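Local coordinates for phosphotriesterase family protein (Listeria monocytogenes serotype 4b str. H7858, PDB 3PNZ) that probably hydrolyses phosphorylated sugar lactones, as a zinc-dependent lactonase of the amidohydrolase fold, at residues Y120-N125 / D129-F134; D65-A68 / G72-V75; A56-K61 / I291-V296. All blocks are in the same frame, centred on the assembly; numbering follows the deposited sequence.

Contact 1: residues Y120-N125 / D129-F134; sequences YEWIEN and DKLTEF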
loop_
_atom_site.group_PDB
_atom_site.type_symbol
_atom_site.label_atom_id
_atom_site.label_comp_id
_atom_site.label_asym_id
_atom_site.label_seq_id
_atom_site.Cartn_x
_atom_site.Cartn_y
_atom_site.Cartn_z
ATOM N N TYR A 120 11.622 9.824 -14.515
ATOM C CA TYR A 120 13.017 10.059 -14.182
ATOM C C TYR A 120 13.374 11.514 -14.462
ATOM O O TYR A 120 14.013 12.170 -13.645
ATOM C CB TYR A 120 13.954 9.156 -14.992
ATOM C CG TYR A 120 14.360 7.855 -14.326
ATOM C CD1 TYR A 120 14.131 6.633 -14.955
ATOM C CD2 TYR A 120 14.992 7.846 -13.086
ATOM C CE1 TYR A 120 14.511 5.435 -14.361
ATOM C CE2 TYR A 120 15.371 6.651 -12.478
ATOM C CZ TYR A 120 15.130 5.450 -13.124
ATOM O OH TYR A 120 15.508 4.261 -12.539
ATOM N N GLU A 121 12.974 12.013 -15.629
ATOM C CA GLU A 121 13.322 13.380 -15.995
ATOM C C GLU A 121 12.694 14.357 -15.005
ATOM O O GLU A 121 13.350 15.283 -14.528
ATOM C CB GLU A 121 12.888 13.707 -17.423
ATOM C CG GLU A 121 13.388 15.076 -17.887
ATOM C CD GLU A 121 12.910 15.460 -19.279
ATOM O OE1 GLU A 121 13.679 16.132 -20.000
ATOM O OE2 GLU A 121 11.772 15.096 -19.653
ATOM N N TRP A 122 11.421 14.133 -14.698
ATOM C CA TRP A 122 10.693 14.951 -13.737
ATOM C C TRP A 122 11.395 14.983 -12.387
ATOM O O TRP A 122 11.713 16.048 -11.863
ATOM C CB TRP A 122 9.265 14.425 -13.586
ATOM C CG TRP A 122 8.503 14.954 -12.399
ATOM C CD1 TRP A 122 8.458 16.248 -11.952
ATOM C CD2 TRP A 122 7.652 14.198 -11.529
ATOM N NE1 TRP A 122 7.638 16.337 -10.848
ATOM C CE2 TRP A 122 7.133 15.093 -10.569
ATOM C CE3 TRP A 122 7.292 12.848 -11.458
ATOM C CZ2 TRP A 122 6.265 14.682 -9.557
ATOM C CZ3 TRP A 122 6.432 12.440 -10.452
ATOM C CH2 TRP A 122 5.926 13.356 -9.515
ATOM N N ILE A 123 11.650 13.802 -11.835
ATOM C CA ILE A 123 12.187 13.694 -10.488
ATOM C C ILE A 123 13.616 14.220 -10.398
ATOM O O ILE A 123 13.987 14.864 -9.418
ATOM C CB ILE A 123 12.070 12.247 -9.968
ATOM C CG1 ILE A 123 10.587 11.881 -9.833
ATOM C CG2 ILE A 123 12.809 12.095 -8.645
ATOM C CD1 ILE A 123 10.300 10.398 -9.653
ATOM N N GLU A 124 14.405 13.980 -11.441
ATOM C CA GLU A 124 15.782 14.450 -11.467
ATOM C C GLU A 124 15.855 15.979 -11.516
ATOM O O GLU A 124 16.710 16.591 -10.873
ATOM C CB GLU A 124 16.529 13.833 -12.656
ATOM C CG GLU A 124 17.947 14.342 -12.831
ATOM C CD GLU A 124 18.815 14.104 -11.606
ATOM O OE1 GLU A 124 19.281 12.958 -11.425
ATOM O OE2 GLU A 124 19.038 15.061 -10.829
ATOM N N ASN A 125 14.937 16.593 -12.255
ATOM C CA ASN A 125 15.010 18.028 -12.515
ATOM C C ASN A 125 14.072 18.901 -11.687
ATOM O O ASN A 125 13.889 20.084 -11.978
ATOM C CB ASN A 125 14.824 18.292 -14.009
ATOM C CG ASN A 125 15.948 17.705 -14.840
ATOM O OD1 ASN A 125 17.059 18.237 -14.862
ATOM N ND2 ASN A 125 15.673 16.595 -15.514
ATOM N N ASP A 129 11.653 20.308 -2.614
ATOM C CA ASP A 129 10.510 21.071 -2.111
ATOM C C ASP A 129 9.332 21.057 -3.080
ATOM O O ASP A 129 8.174 21.005 -2.664
ATOM C CB ASP A 129 10.923 22.505 -1.767
ATOM C CG ASP A 129 11.811 22.575 -0.533
ATOM O OD1 ASP A 129 11.974 21.540 0.154
ATOM O OD2 ASP A 129 12.349 23.668 -0.251
ATOM N N LYS A 130 9.625 21.091 -4.373
ATOM C CA LYS A 130 8.574 21.023 -5.378
ATOM C C LYS A 130 7.970 19.622 -5.459
ATOM O O LYS A 130 6.786 19.468 -5.732
ATOM C CB LYS A 130 9.101 21.470 -6.743
ATOM C CG LYS A 130 9.271 22.982 -6.861
ATOM C CD LYS A 130 7.923 23.673 -6.742
ATOM C CE LYS A 130 8.059 25.193 -6.747
ATOM N NZ LYS A 130 6.743 25.854 -6.510
ATOM N N LEU A 131 8.782 18.597 -5.224
ATOM C CA LEU A 131 8.242 17.245 -5.146
ATOM C C LEU A 131 7.318 17.124 -3.930
ATOM O O LEU A 131 6.255 16.503 -4.002
ATOM C CB LEU A 131 9.367 16.197 -5.115
ATOM C CG LEU A 131 10.149 16.047 -6.428
ATOM C CD1 LEU A 131 11.317 15.060 -6.256
ATOM C CD2 LEU A 131 9.237 15.613 -7.570
ATOM N N THR A 132 7.719 17.733 -2.821
ATOM C CA THR A 132 6.868 17.772 -1.640
ATOM C C THR A 132 5.524 18.427 -1.978
ATOM O O THR A 132 4.474 17.897 -1.642
ATOM C CB THR A 132 7.547 18.514 -0.485
ATOM O OG1 THR A 132 8.714 17.784 -0.071
ATOM C CG2 THR A 132 6.587 18.668 0.703
ATOM N N GLU A 133 5.564 19.563 -2.668
ATOM C CA GLU A 133 4.332 20.259 -3.047
ATOM C C GLU A 133 3.386 19.348 -3.821
ATOM O O GLU A 133 2.175 19.353 -3.592
ATOM C CB GLU A 133 4.637 21.502 -3.883
ATOM C CG GLU A 133 5.427 22.571 -3.165
ATOM C CD GLU A 133 5.433 23.889 -3.927
ATOM O OE1 GLU A 133 4.618 24.036 -4.869
ATOM O OE2 GLU A 133 6.252 24.772 -3.581
ATOM N N PHE A 134 3.945 18.584 -4.755
ATOM C CA PHE A 134 3.166 17.644 -5.550
ATOM C C PHE A 134 2.434 16.626 -4.668
ATOM O O PHE A 134 1.234 16.382 -4.840
ATOM C CB PHE A 134 4.064 16.916 -6.561
ATOM C CG PHE A 134 3.454 15.658 -7.098
ATOM C CD1 PHE A 134 2.510 15.709 -8.108
ATOM C CD2 PHE A 134 3.802 14.423 -6.569
ATOM C CE1 PHE A 134 1.926 14.552 -8.588
ATOM C CE2 PHE A 134 3.226 13.262 -7.046
ATOM C CZ PHE A 134 2.287 13.326 -8.055
#
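Trp122 and Phe134 meet in a T-shaped stack: the far edge of the indole, led by CH2, points onto one face of the phenyl ring, with the six-membered ring centroids 5.0 Å apart and the planes at 80°. Leu131 packs beside this pair, its CD2 lying 3.7 Å from Trp122 CZ2, while its other methyl, CD1, touches Ile123 CG2 at 4.1 Å. One branched leucine thus serves two neighbours on the facing helix. With chi1 at 166°, Trp122 swings its indole across to the other helix although its CB does not start out that way; a long, flat side chain suits an interface whose segment axes, 120-124 and 129-134, approach to 11.2 Å. All four residues are buried, and the surfaces they press together are hydrocarbon or aromatic. The outer side is different: exposed Lys130 turns its chain away from the partner helix and pairs with Glu133 through a salt bridge of 3.2 Å between NZ and OE2, its hydrogen bonds weak. Asn125, the first residue to leave helical angles, returns ND2 to Glu121 O at 2.8 Å. The axes of the two short helical segments make an angle of 119°; helix 110-113 also touches Trp122 and Phe134 through Ile113, and helix 164-180 packs on Leu131 through Ala172.

Contact 2: residues D65-A68 / G72-V75; sequences DATA and GRRV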
loop_
_atom_site.group_PDB
_atom_site.type_symbol
_atom_site.label_atom_id
_atom_site.label_comp_id
_atom_site.label_asym_id
_atom_site.label_seq_id
_atom_site.Cartn_x
_atom_site.Cartn_y
_atom_site.Cartn_z
ATOM N N ASP A 65 -5.649 1.425 -1.467
ATOM C CA ASP A 65 -5.163 1.307 -2.835
ATOM C C ASP A 65 -3.796 1.956 -2.932
ATOM O O ASP A 65 -3.673 3.172 -2.856
ATOM C CB ASP A 65 -6.141 2.005 -3.777
ATOM C CG ASP A 65 -5.729 1.908 -5.233
ATOM O OD1 ASP A 65 -4.550 1.592 -5.518
ATOM O OD2 ASP A 65 -6.591 2.155 -6.099
ATOM N N ALA A 66 -2.761 1.139 -3.108
ATOM C CA ALA A 66 -1.395 1.624 -3.012
ATOM C C ALA A 66 -0.837 2.139 -4.340
ATOM O O ALA A 66 0.356 2.413 -4.451
ATOM C CB ALA A 66 -0.491 0.522 -2.441
ATOM N N THR A 67 -1.706 2.296 -5.334
ATOM C CA THR A 67 -1.277 2.749 -6.656
ATOM C C THR A 67 -0.779 4.188 -6.598
ATOM O O THR A 67 -1.547 5.110 -6.285
ATOM C CB THR A 67 -2.427 2.648 -7.685
ATOM O OG1 THR A 67 -3.003 1.334 -7.637
ATOM C CG2 THR A 67 -1.924 2.950 -9.093
ATOM N N ALA A 68 0.502 4.373 -6.909
ATOM C CA ALA A 68 1.150 5.683 -6.852
ATOM C C ALA A 68 1.247 6.305 -8.246
ATOM O O ALA A 68 0.830 5.694 -9.223
ATOM C CB ALA A 68 2.535 5.561 -6.219
ATOM N N GLY A 72 0.482 4.350 -13.019
ATOM C CA GLY A 72 -0.626 4.503 -13.952
ATOM C C GLY A 72 -2.010 4.478 -13.331
ATOM O O GLY A 72 -2.838 3.633 -13.657
ATOM N N ARG A 73 -2.278 5.434 -12.449
ATOM C CA ARG A 73 -3.554 5.468 -11.761
ATOM C C ARG A 73 -4.723 5.643 -12.725
ATOM O O ARG A 73 -4.598 6.292 -13.767
ATOM C CB ARG A 73 -3.588 6.609 -10.745
ATOM C CG ARG A 73 -2.461 6.611 -9.722
ATOM C CD ARG A 73 -2.883 7.532 -8.593
ATOM N NE ARG A 73 -1.887 7.798 -7.563
ATOM C CZ ARG A 73 -1.145 8.902 -7.506
ATOM N NH1 ARG A 73 -1.233 9.829 -8.457
ATOM N NH2 ARG A 73 -0.299 9.076 -6.503
ATOM N N ARG A 74 -5.850 5.044 -12.357
ATOM C CA ARG A 74 -7.137 5.304 -12.992
ATOM C C ARG A 74 -8.110 5.725 -11.886
ATOM O O ARG A 74 -9.041 4.993 -11.539
ATOM C CB ARG A 74 -7.628 4.051 -13.723
ATOM C CG ARG A 74 -6.794 3.683 -14.948
ATOM C CD ARG A 74 -6.748 4.855 -15.912
ATOM N NE ARG A 74 -6.118 4.550 -17.195
ATOM C CZ ARG A 74 -4.829 4.729 -17.473
ATOM N NH1 ARG A 74 -3.986 5.199 -16.554
ATOM N NH2 ARG A 74 -4.375 4.429 -18.682
ATOM N N VAL A 75 -7.865 6.903 -11.320
ATOM C CA VAL A 75 -8.572 7.353 -10.123
ATOM C C VAL A 75 -10.085 7.437 -10.314
ATOM O O VAL A 75 -10.849 7.053 -9.428
ATOM C CB VAL A 75 -8.028 8.706 -9.627
ATOM C CG1 VAL A 75 -8.797 9.183 -8.400
ATOM C CG2 VAL A 75 -6.542 8.586 -9.313
#
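Arg73 reaches across to the backbone of Thr67, and one hydrogen bond joins the two segments: Arg73 NE gives its N-H to Thr67 O at 3.0 Å. The bond is moderately bent, 150° at the hydrogen, and the donor stands 33° off the carbonyl plane. The chain of Arg73 is extended from CG to NE, which carries the guanidinium past the threonine to the peptide beyond it. There its terminal nitrogens find other partners: NH2 bonds to Thr92 O, and NH1 forms salt bridges with Glu138 and Glu144. Arginine suits this buried place because its several N-H groups can serve carbonyls and acids at once, and the two glutamates probably offset its charge.

Van der Waals packing accompanies the bond. Ala68 C lies over one face of the guanidinium, 3.5 Å from Arg73 NE, and Thr67 CG2 rests 3.8 Å from Arg73 CG as the two side chains run antiparallel alongside each other.

Both segments belong to the loop between strand 62-65 and helix 75-85, part of a beta-alpha unit of the TIM barrel, whose active site lies at the C-terminal ends of the strands.

Polar bonds within 65-68 shape the inner end of the loop. Asp65 OD1 accepts from Thr67 N at 2.9 Å, making an Asx turn, and takes a second bond from Thr67 OG1 at 2.6 Å through its syn lone pair. Thr67 OG1 is also bonded to ND1 of the zinc ligand His24, so Thr67 is a second-shell residue that probably orients the imidazole, with Asp65 holding its hydroxyl from behind. At the outer end, Gly72 has phi 63°, a conformation easily adopted without a side chain, and Arg74 NH1 bonds to Arg73 O at 3.1 Å.

Contact 3: residues A56-K61 / I291-V296; sequences ADLGGK and IAKKWV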
loop_
_atom_site.group_PDB
_atom_site.type_symbol
_atom_site.label_atom_id
_atom_site.label_comp_id
_atom_site.label_asym_id
_atom_site.label_seq_id
_atom_site.Cartn_x
_atom_site.Cartn_y
_atom_site.Cartn_z
ATOM N N ALA A 56 -16.795 -6.972 -0.670
ATOM C CA ALA A 56 -17.953 -6.384 0.000
ATOM C C ALA A 56 -18.918 -7.465 0.491
ATOM O O ALA A 56 -19.384 -7.424 1.633
ATOM C CB ALA A 56 -18.659 -5.414 -0.933
ATOM N N ASP A 57 -19.199 -8.444 -0.369
ATOM C CA ASP A 57 -20.128 -9.521 -0.025
ATOM C C ASP A 57 -19.647 -10.349 1.167
ATOM O O ASP A 57 -20.451 -10.943 1.881
ATOM C CB ASP A 57 -20.395 -10.424 -1.240
ATOM C CG ASP A 57 -21.177 -9.715 -2.338
ATOM O OD1 ASP A 57 -21.760 -8.642 -2.065
ATOM O OD2 ASP A 57 -21.214 -10.233 -3.479
ATOM N N LEU A 58 -18.333 -10.377 1.386
ATOM C CA LEU A 58 -17.756 -11.136 2.491
ATOM C C LEU A 58 -17.645 -10.327 3.782
ATOM O O LEU A 58 -17.172 -10.833 4.798
ATOM C CB LEU A 58 -16.377 -11.675 2.099
ATOM C CG LEU A 58 -16.390 -12.832 1.100
ATOM C CD1 LEU A 58 -15.007 -13.025 0.486
ATOM C CD2 LEU A 58 -16.874 -14.116 1.760
ATOM N N GLY A 59 -18.079 -9.073 3.745
ATOM C CA GLY A 59 -18.014 -8.233 4.926
ATOM C C GLY A 59 -16.820 -7.295 4.960
ATOM O O GLY A 59 -16.555 -6.660 5.981
ATOM N N GLY A 60 -16.089 -7.205 3.853
ATOM C CA GLY A 60 -15.010 -6.240 3.746
ATOM C C GLY A 60 -15.577 -4.830 3.713
ATOM O O GLY A 60 -16.686 -4.618 3.211
ATOM N N LYS A 61 -14.823 -3.866 4.241
ATOM C CA LYS A 61 -15.297 -2.484 4.318
ATOM C C LYS A 61 -14.401 -1.484 3.593
ATOM O O LYS A 61 -14.890 -0.528 2.982
ATOM C CB LYS A 61 -15.468 -2.066 5.782
ATOM C CG LYS A 61 -16.549 -2.837 6.519
ATOM C CD LYS A 61 -17.886 -2.691 5.797
ATOM C CE LYS A 61 -19.049 -3.229 6.625
ATOM N NZ LYS A 61 -18.940 -4.688 6.899
ATOM N N ILE A 291 -8.435 -13.620 0.751
ATOM C CA ILE A 291 -7.989 -13.447 2.130
ATOM C C ILE A 291 -9.137 -13.585 3.129
ATOM O O ILE A 291 -9.044 -14.354 4.081
ATOM C CB ILE A 291 -7.217 -12.125 2.328
ATOM C CG1 ILE A 291 -5.905 -12.180 1.532
ATOM C CG2 ILE A 291 -6.926 -11.880 3.804
ATOM C CD1 ILE A 291 -5.151 -10.858 1.507
ATOM N N ALA A 292 -10.221 -12.854 2.892
ATOM C CA ALA A 292 -11.397 -12.929 3.757
ATOM C C ALA A 292 -12.024 -14.329 3.763
ATOM O O ALA A 292 -12.415 -14.841 4.811
ATOM C CB ALA A 292 -12.423 -11.885 3.321
ATOM N N LYS A 293 -12.093 -14.955 2.596
ATOM C CA LYS A 293 -12.833 -16.209 2.440
ATOM C C LYS A 293 -12.054 -17.443 2.885
ATOM O O LYS A 293 -12.604 -18.331 3.538
ATOM C CB LYS A 293 -13.280 -16.368 0.988
ATOM C CG LYS A 293 -14.257 -17.502 0.741
ATOM C CD LYS A 293 -14.661 -17.534 -0.725
ATOM C CE LYS A 293 -15.757 -18.552 -0.985
ATOM N NZ LYS A 293 -16.165 -18.543 -2.420
ATOM N N LYS A 294 -10.768 -17.487 2.550
ATOM C CA LYS A 294 -9.967 -18.690 2.751
ATOM C C LYS A 294 -8.798 -18.529 3.729
ATOM O O LYS A 294 -8.543 -19.415 4.557
ATOM C CB LYS A 294 -9.453 -19.191 1.396
ATOM C CG LYS A 294 -10.565 -19.535 0.409
ATOM C CD LYS A 294 -9.992 -19.998 -0.927
ATOM C CE LYS A 294 -11.093 -20.321 -1.932
ATOM N NZ LYS A 294 -10.540 -20.612 -3.292
ATOM N N TRP A 295 -8.073 -17.416 3.642
ATOM C CA TRP A 295 -6.909 -17.250 4.512
ATOM C C TRP A 295 -7.297 -17.064 5.972
ATOM O O TRP A 295 -6.693 -17.653 6.868
ATOM C CB TRP A 295 -6.022 -16.094 4.045
ATOM C CG TRP A 295 -4.706 -16.002 4.778
ATOM C CD1 TRP A 295 -3.537 -16.646 4.451
ATOM C CD2 TRP A 295 -4.413 -15.209 5.940
ATOM N NE1 TRP A 295 -2.545 -16.307 5.343
ATOM C CE2 TRP A 295 -3.054 -15.424 6.262
ATOM C CE3 TRP A 295 -5.163 -14.332 6.735
ATOM C CZ2 TRP A 295 -2.435 -14.805 7.345
ATOM C CZ3 TRP A 295 -4.540 -13.714 7.817
ATOM C CH2 TRP A 295 -3.190 -13.949 8.107
ATOM N N VAL A 296 -8.312 -16.243 6.210
ATOM C CA VAL A 296 -8.742 -15.958 7.575
ATOM C C VAL A 296 -9.113 -17.232 8.356
ATOM O O VAL A 296 -8.593 -17.462 9.442
ATOM C CB VAL A 296 -9.871 -14.897 7.596
ATOM C CG1 VAL A 296 -10.596 -14.906 8.938
ATOM C CG2 VAL A 296 -9.289 -13.522 7.303
#
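This is a small apolar contact at the protein surface, where the C-terminal end of helix 45-57 and the turn after it meet the side of helix 289-305. Distant in sequence, the two helices come together as elements of the outer layer of the barrel. A single residue, Leu58, makes the bridge. Its CB heads toward the partner helix, and with CG anti to the carbonyl carbon (chi1 -73°) its CD1 methyl is brought against two consecutive residues there, 4.0 Å from Ala292 CB and 3.8 Å from Lys293 CB. Ala292 answers with a single methyl, small enough to let the leucine approach until the CA atoms of the two residues are 6.7 Å apart. Lys293 lends only the base of its side chain: the extended remainder crosses Leu58 at about a right angle and carries its amino group away. Next to Leu58, Gly59 ends the helix in a Schellman motif with phi 99°, backbone angles that glycine accepts readily, having no CB to collide with the carbonyl before it. Ala292 N bonds to Tyr20 OH, while Leu58 O bonds to a glycerol, probably from the crystallisation liquor. No hydrogen bond or salt bridge spans the two segments, so their direct association rests on dispersion and the partial burial of an otherwise exposed leucine.

The three contacts sample the barrel from its metal centre to its periphery. Contact 2 is the innermost, its centre about 10 Å from the chain's centre; the side chain of Thr67 lies about 7 Å from a zinc ion, and Ala66 O accepts a bond from the carboxylated lysine at position 154, which bridges both metals. Contacts 1 and 3 lie about 39 Å apart between centres, on opposite sides of the chain's centre. Strand 62-65 connects contact 3 to contact 2, running from segment 56-61 into segment 65-68. Contact 1 comes within about 5 Å of contact 2 at the nearest atoms, without touching; helix 128-140 nevertheless links them, carrying both Phe134 and Glu138, a salt-bridge partner of Arg73.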